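Protein STE5 (PDB 3FZE) serves as a scaffold of yeast mating signalling, whose minimal scaffold domain cocatalyses phosphorylation of the MAP kinase Fus3 by Ste7. Local coordinates at residues 10-15 against 112-117; 29-32 against 36-39; 46-51 against 69-74. All blocks are in the same frame, centred on the assembly; numbering follows the deposited sequence.

Contact 1: 10-15 against 112-117; sequences LSLKRE and GIVAVS
Helix 2-14 meets the inner strand 111-117 through one buried leucine: Leu12 drops onto Gly112 and Val114, and its two methyl branches divide the work. The nearest CA atoms, those of Leu12 and Gly112, are 7.0 Å apart. With CG swung anti to the backbone N (chi1 165°), CD1 of Leu12 settles against the strand backbone, 3.9 Å from Gly112 CA, where the glycine has no side chain to intervene. The other branch, CD2, meets Val114 CG2 at 3.8 Å, the two side chains crossing at about a right angle. Helix-on-sheet packing of this kind builds the vWA-like alpha/beta/alpha fold, in which a mixed sheet has helices on both faces. Gly112 and Val114, two residues apart, offer the same face of the strand to Leu12, whereas Ile113 turns the other way, toward Phe135. Strands 19-26 and 145-150 lie on either side: Val114 packs against Ile22 of one and Leu146 of the other. Leu12 also touches Asn144, whose backbone N is hydrogen-bonded by the carboxylate of Glu15, while Lys13 NZ binds Ser180 O at the far end of helix 170-180.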
# COMPACT_ATOMS: atom_id res chain seq x y z
N LEU A 10 2.42 10.53 9.59
CA LEU A 10 3.47 11.39 10.12
C LEU A 10 4.44 10.59 10.99
O LEU A 10 5.63 10.88 11.04
CB LEU A 10 2.88 12.57 10.90
CG LEU A 10 1.93 13.47 10.11
CD1 LEU A 10 1.81 14.83 10.77
CD2 LEU A 10 2.40 13.62 8.67
N SER A 11 3.92 9.57 11.67
CA SER A 11 4.76 8.71 12.49
C SER A 11 5.75 7.96 11.61
O SER A 11 6.94 7.89 11.91
CB SER A 11 3.90 7.74 13.30
OG SER A 11 4.71 6.94 14.14
N LEU A 12 5.25 7.41 10.50
CA LEU A 12 6.10 6.69 9.56
C LEU A 12 7.16 7.61 8.97
O LEU A 12 8.34 7.27 8.93
CB LEU A 12 5.24 6.09 8.44
CG LEU A 12 6.00 5.60 7.20
CD1 LEU A 12 6.78 4.34 7.52
CD2 LEU A 12 5.04 5.36 6.03
N LYS A 13 6.73 8.77 8.50
CA LYS A 13 7.63 9.74 7.91
C LYS A 13 8.72 10.10 8.91
O LYS A 13 9.90 10.21 8.55
CB LYS A 13 6.83 10.99 7.52
CG LYS A 13 7.62 12.27 7.49
CD LYS A 13 6.66 13.46 7.55
CE LYS A 13 7.35 14.77 7.20
NZ LYS A 13 6.33 15.79 6.88
N ARG A 14 8.32 10.24 10.16
CA ARG A 14 9.23 10.60 11.25
C ARG A 14 10.42 9.64 11.30
O ARG A 14 11.55 10.05 11.54
CB ARG A 14 8.49 10.55 12.58
CG ARG A 14 8.75 11.73 13.51
CD ARG A 14 7.66 12.78 13.38
NE ARG A 14 7.64 13.69 14.52
CZ ARG A 14 6.72 14.62 14.72
NH1 ARG A 14 5.73 14.77 13.85
NH2 ARG A 14 6.78 15.40 15.79
N GLU A 15 10.14 8.36 11.07
CA GLU A 15 11.15 7.30 11.20
C GLU A 15 12.19 7.32 10.09
O GLU A 15 13.11 6.49 10.08
CB GLU A 15 10.48 5.93 11.25
CG GLU A 15 9.48 5.76 12.39
CD GLU A 15 8.94 4.35 12.47
OE1 GLU A 15 9.59 3.43 11.91
OE2 GLU A 15 7.88 4.15 13.10
N GLY A 112 9.91 1.08 5.24
CA GLY A 112 8.57 1.40 5.69
C GLY A 112 7.55 0.58 4.92
O GLY A 112 7.62 0.49 3.70
N ILE A 113 6.62 -0.03 5.64
CA ILE A 113 5.59 -0.86 5.03
C ILE A 113 4.24 -0.17 5.13
O ILE A 113 3.81 0.21 6.22
CB ILE A 113 5.50 -2.24 5.71
CG1 ILE A 113 6.85 -2.94 5.66
CG2 ILE A 113 4.41 -3.09 5.04
CD1 ILE A 113 7.33 -3.21 4.28
N VAL A 114 3.58 -0.02 3.99
CA VAL A 114 2.29 0.65 3.96
C VAL A 114 1.29 -0.31 3.34
O VAL A 114 1.36 -0.61 2.15
CB VAL A 114 2.36 1.95 3.14
CG1 VAL A 114 1.01 2.65 3.14
CG2 VAL A 114 3.44 2.88 3.71
N ALA A 115 0.36 -0.80 4.15
CA ALA A 115 -0.64 -1.75 3.68
C ALA A 115 -2.02 -1.08 3.68
O ALA A 115 -2.51 -0.68 4.73
CB ALA A 115 -0.64 -3.01 4.55
N VAL A 116 -2.62 -0.96 2.50
CA VAL A 116 -3.90 -0.30 2.38
C VAL A 116 -4.87 -1.22 1.64
O VAL A 116 -4.52 -1.81 0.62
CB VAL A 116 -3.78 1.04 1.61
CG1 VAL A 116 -5.08 1.82 1.70
CG2 VAL A 116 -2.60 1.87 2.14
N SER A 117 -6.09 -1.33 2.15
CA SER A 117 -7.09 -2.23 1.55
C SER A 117 -8.48 -1.62 1.66
O SER A 117 -8.81 -0.97 2.65
CB SER A 117 -7.05 -3.59 2.25
OG SER A 117 -8.06 -4.47 1.77

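Contact 2: 29-32 against 36-39; sequences TKLK and SLIV
The backbone of Leu31, extended in the loop that leaves strand 19-26, passes Ser36 near the start of helix 35-50 with 7.1 Å between their CA atoms, and no hydrogen bond joins the two segments. Side chains close the gap instead. Leu31 directs its side chain at the helix, and its two methyls fork over successive residues. CD2 of Leu31 touches both Ser36 CB at 3.8 Å and Ser36 OG at 3.9 Å, with no polar bond between them. CD1 goes to Leu37, whose CD1 it meets at 3.7 Å, the two leucines crossing at about a right angle. Leu37 sets out across the direction of the contact and bends its end back toward Leu31; its chi1 of -104° and chi2 of 31° both lie off the staggered positions. Trp170 of helix 170-180 touches both Leu31 and Ser36, while Ile81 lies against Leu37. In metal-binding vWA domains the loop after the first strand carries part of the metal ion-dependent adhesion site (MIDAS). Here the polar bonds of the loop run to partners outside the contact: Lys30 NZ binds Asn118 O and Asn120 OD1, and Thr29 OG1 pairs with Asp27. Between the two segments themselves the cohesion is therefore one of dispersion and of the shape of Leu31.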
# COMPACT_ATOMS: atom_id res chain seq x y z
N THR A 29 -15.00 -3.59 -7.35
CA THR A 29 -16.45 -3.40 -7.39
C THR A 29 -16.91 -2.29 -6.45
O THR A 29 -18.01 -1.74 -6.61
CB THR A 29 -17.21 -4.71 -7.06
OG1 THR A 29 -17.07 -5.01 -5.67
CG2 THR A 29 -16.67 -5.87 -7.90
N LYS A 30 -16.08 -1.96 -5.47
CA LYS A 30 -16.43 -0.92 -4.51
C LYS A 30 -16.12 0.48 -5.04
O LYS A 30 -16.55 1.48 -4.47
CB LYS A 30 -15.72 -1.14 -3.17
CG LYS A 30 -16.14 -2.41 -2.46
CD LYS A 30 -15.52 -2.50 -1.08
CE LYS A 30 -16.10 -3.67 -0.30
NZ LYS A 30 -15.87 -3.52 1.17
N LEU A 31 -15.36 0.54 -6.13
CA LEU A 31 -14.98 1.82 -6.73
C LEU A 31 -16.13 2.44 -7.52
O LEU A 31 -16.55 1.91 -8.55
CB LEU A 31 -13.74 1.65 -7.61
CG LEU A 31 -12.56 1.01 -6.88
CD1 LEU A 31 -11.36 0.84 -7.80
CD2 LEU A 31 -12.19 1.82 -5.64
N LYS A 32 -16.64 3.56 -7.02
CA LYS A 32 -17.82 4.21 -7.58
C LYS A 32 -17.48 5.21 -8.68
O LYS A 32 -18.37 5.76 -9.33
CB LYS A 32 -18.63 4.91 -6.48
N SER A 36 -10.16 6.86 -7.96
CA SER A 36 -9.33 6.03 -7.07
C SER A 36 -8.16 5.36 -7.80
O SER A 36 -7.03 5.41 -7.32
CB SER A 36 -10.19 4.99 -6.33
OG SER A 36 -11.16 5.63 -5.51
N LEU A 37 -8.41 4.74 -8.94
CA LEU A 37 -7.32 4.14 -9.71
C LEU A 37 -6.33 5.20 -10.22
O LEU A 37 -5.12 4.97 -10.24
CB LEU A 37 -7.85 3.30 -10.88
CG LEU A 37 -7.80 1.79 -10.67
CD1 LEU A 37 -7.98 1.41 -9.20
CD2 LEU A 37 -8.81 1.07 -11.57
N ILE A 38 -6.84 6.35 -10.63
CA ILE A 38 -5.96 7.41 -11.09
C ILE A 38 -5.07 7.93 -9.97
O ILE A 38 -3.88 8.20 -10.18
CB ILE A 38 -6.78 8.58 -11.69
CG1 ILE A 38 -7.52 8.10 -12.93
CG2 ILE A 38 -5.87 9.75 -12.00
CD1 ILE A 38 -8.50 9.12 -13.50
N VAL A 39 -5.62 8.02 -8.76
CA VAL A 39 -4.81 8.48 -7.64
C VAL A 39 -3.80 7.43 -7.20
O VAL A 39 -2.71 7.76 -6.75
CB VAL A 39 -5.69 8.99 -6.45
CG1 VAL A 39 -6.40 7.84 -5.76
CG2 VAL A 39 -4.83 9.78 -5.46

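Contact 3: 46-51 against 69-74; sequences ALTIKF and GSVLHK
Thr48, in the C-terminal part of helix 35-50, meets Val71 and Leu72 of the short helix 71-74, just after Leu47 has turned its own side chain elsewhere in the core. Its CG2 presses on Val71 CG1 at 3.5 Å, a close contact between methyls. Leu72 comes from the other helix with its CD2 set against three atoms of the threonine, 3.7 Å from Thr48 CB and 3.8 Å from both Thr48 OG1 and Thr48 CG2. With OG1 placed between the backbone N and the carbonyl carbon (chi1 64°), the hydroxyl hydrogen-bonds to Lys45 O within its own helix while CG2 faces Val71. Farther on, within 46-51, Lys50 lays its CG over the centre of the Phe51 ring, 3.8 Å above the plane. Phe51 N returns to Leu47 O at 2.9 Å. Opposite, Ser70 is the N-cap of helix 71-74. Val71 also touches Leu54 and Phe56 of strand 55-60, Leu47 lies on Leu177 and Cys178 of helix 170-180, and Phe51 packs edge-to-face with Phe181, so the contact joins helix 35-50 to the chain leaving the 55-60/65-68 hairpin.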
# COMPACT_ATOMS: atom_id res chain seq x y z
N ALA A 46 4.55 9.52 -8.07
CA ALA A 46 5.09 10.63 -7.29
C ALA A 46 6.10 10.17 -6.25
O ALA A 46 7.16 10.79 -6.07
CB ALA A 46 3.96 11.40 -6.62
N LEU A 47 5.80 9.06 -5.60
CA LEU A 47 6.65 8.54 -4.52
C LEU A 47 8.03 8.13 -5.02
O LEU A 47 8.99 8.18 -4.26
CB LEU A 47 5.95 7.37 -3.81
CG LEU A 47 4.83 7.82 -2.86
CD1 LEU A 47 3.90 6.66 -2.51
CD2 LEU A 47 5.47 8.43 -1.60
N THR A 48 8.14 7.75 -6.29
CA THR A 48 9.45 7.41 -6.84
C THR A 48 10.40 8.60 -6.96
O THR A 48 11.60 8.41 -7.09
CB THR A 48 9.39 6.70 -8.21
OG1 THR A 48 8.83 7.59 -9.19
CG2 THR A 48 8.59 5.40 -8.12
N ILE A 49 9.87 9.83 -6.93
CA ILE A 49 10.72 11.01 -6.92
C ILE A 49 11.63 10.98 -5.68
O ILE A 49 12.80 11.35 -5.74
CB ILE A 49 9.89 12.32 -6.91
CG1 ILE A 49 9.11 12.46 -8.22
CG2 ILE A 49 10.78 13.54 -6.65
CD1 ILE A 49 8.06 13.54 -8.16
N LYS A 50 11.07 10.50 -4.57
CA LYS A 50 11.81 10.38 -3.31
C LYS A 50 12.46 9.01 -3.12
O LYS A 50 13.57 8.90 -2.57
CB LYS A 50 10.91 10.68 -2.12
CG LYS A 50 11.65 10.65 -0.79
CD LYS A 50 10.88 11.33 0.33
CE LYS A 50 11.61 11.21 1.67
NZ LYS A 50 12.73 12.17 1.79
N PHE A 51 11.77 7.97 -3.57
CA PHE A 51 12.17 6.58 -3.37
C PHE A 51 12.32 5.88 -4.71
O PHE A 51 11.39 5.24 -5.18
CB PHE A 51 11.11 5.84 -2.53
CG PHE A 51 10.89 6.43 -1.16
CD1 PHE A 51 11.86 6.32 -0.17
CD2 PHE A 51 9.71 7.11 -0.86
CE1 PHE A 51 11.66 6.86 1.09
CE2 PHE A 51 9.50 7.64 0.42
CZ PHE A 51 10.48 7.52 1.39
N GLY A 69 6.74 -5.75 -7.24
CA GLY A 69 8.11 -5.49 -7.62
C GLY A 69 8.44 -4.02 -7.53
O GLY A 69 7.94 -3.32 -6.66
N SER A 70 9.27 -3.56 -8.46
CA SER A 70 9.74 -2.18 -8.48
C SER A 70 8.78 -1.27 -9.23
O SER A 70 8.45 -1.52 -10.39
CB SER A 70 11.12 -2.09 -9.13
OG SER A 70 11.39 -0.79 -9.61
N VAL A 71 8.33 -0.21 -8.57
CA VAL A 71 7.42 0.73 -9.20
C VAL A 71 7.99 1.29 -10.52
O VAL A 71 7.29 1.34 -11.53
CB VAL A 71 7.02 1.87 -8.24
CG1 VAL A 71 6.23 2.93 -8.97
CG2 VAL A 71 6.18 1.32 -7.09
N LEU A 72 9.25 1.69 -10.51
CA LEU A 72 9.87 2.18 -11.74
C LEU A 72 9.83 1.14 -12.87
O LEU A 72 9.73 1.50 -14.04
CB LEU A 72 11.32 2.60 -11.48
CG LEU A 72 11.50 3.87 -10.63
CD1 LEU A 72 12.99 4.19 -10.50
CD2 LEU A 72 10.73 5.03 -11.25
N HIS A 73 9.92 -0.13 -12.50
CA HIS A 73 9.95 -1.21 -13.48
C HIS A 73 8.58 -1.54 -14.08
O HIS A 73 8.45 -1.72 -15.29
CB HIS A 73 10.57 -2.46 -12.84
CG HIS A 73 10.61 -3.65 -13.76
ND1 HIS A 73 10.38 -4.93 -13.32
CD2 HIS A 73 10.85 -3.74 -15.09
CE1 HIS A 73 10.49 -5.77 -14.34
NE2 HIS A 73 10.77 -5.07 -15.42
N LYS A 74 7.56 -1.59 -13.24
CA LYS A 74 6.28 -2.13 -13.68
C LYS A 74 5.16 -1.11 -13.89
O LYS A 74 4.25 -1.34 -14.69
CB LYS A 74 5.83 -3.26 -12.75
CG LYS A 74 6.74 -4.48 -12.86
CD LYS A 74 6.22 -5.66 -12.06
CE LYS A 74 7.00 -6.92 -12.41
NZ LYS A 74 6.53 -8.10 -11.62

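In the fold
All three contacts are apolar and lack any hydrogen bond across them, yet they differ with depth. Contact 1 is wholly buried and sets a helix on an inner strand, whereas contacts 2 and 3 are partly buried and lie about 21 Å apart, centre to centre, along helix 35-50. Contact 2 fastens a preceding loop near the start of that helix; contact 3 packs its C-terminal part against a short helix and extends to the surface at Leu72. Serine and threonine enter these two by van der Waals contact, their hydroxyls making no hydrogen bond across, while contact 1 uses aliphatic groups and a glycine backbone. Helix 170-180 is a neighbour of all three.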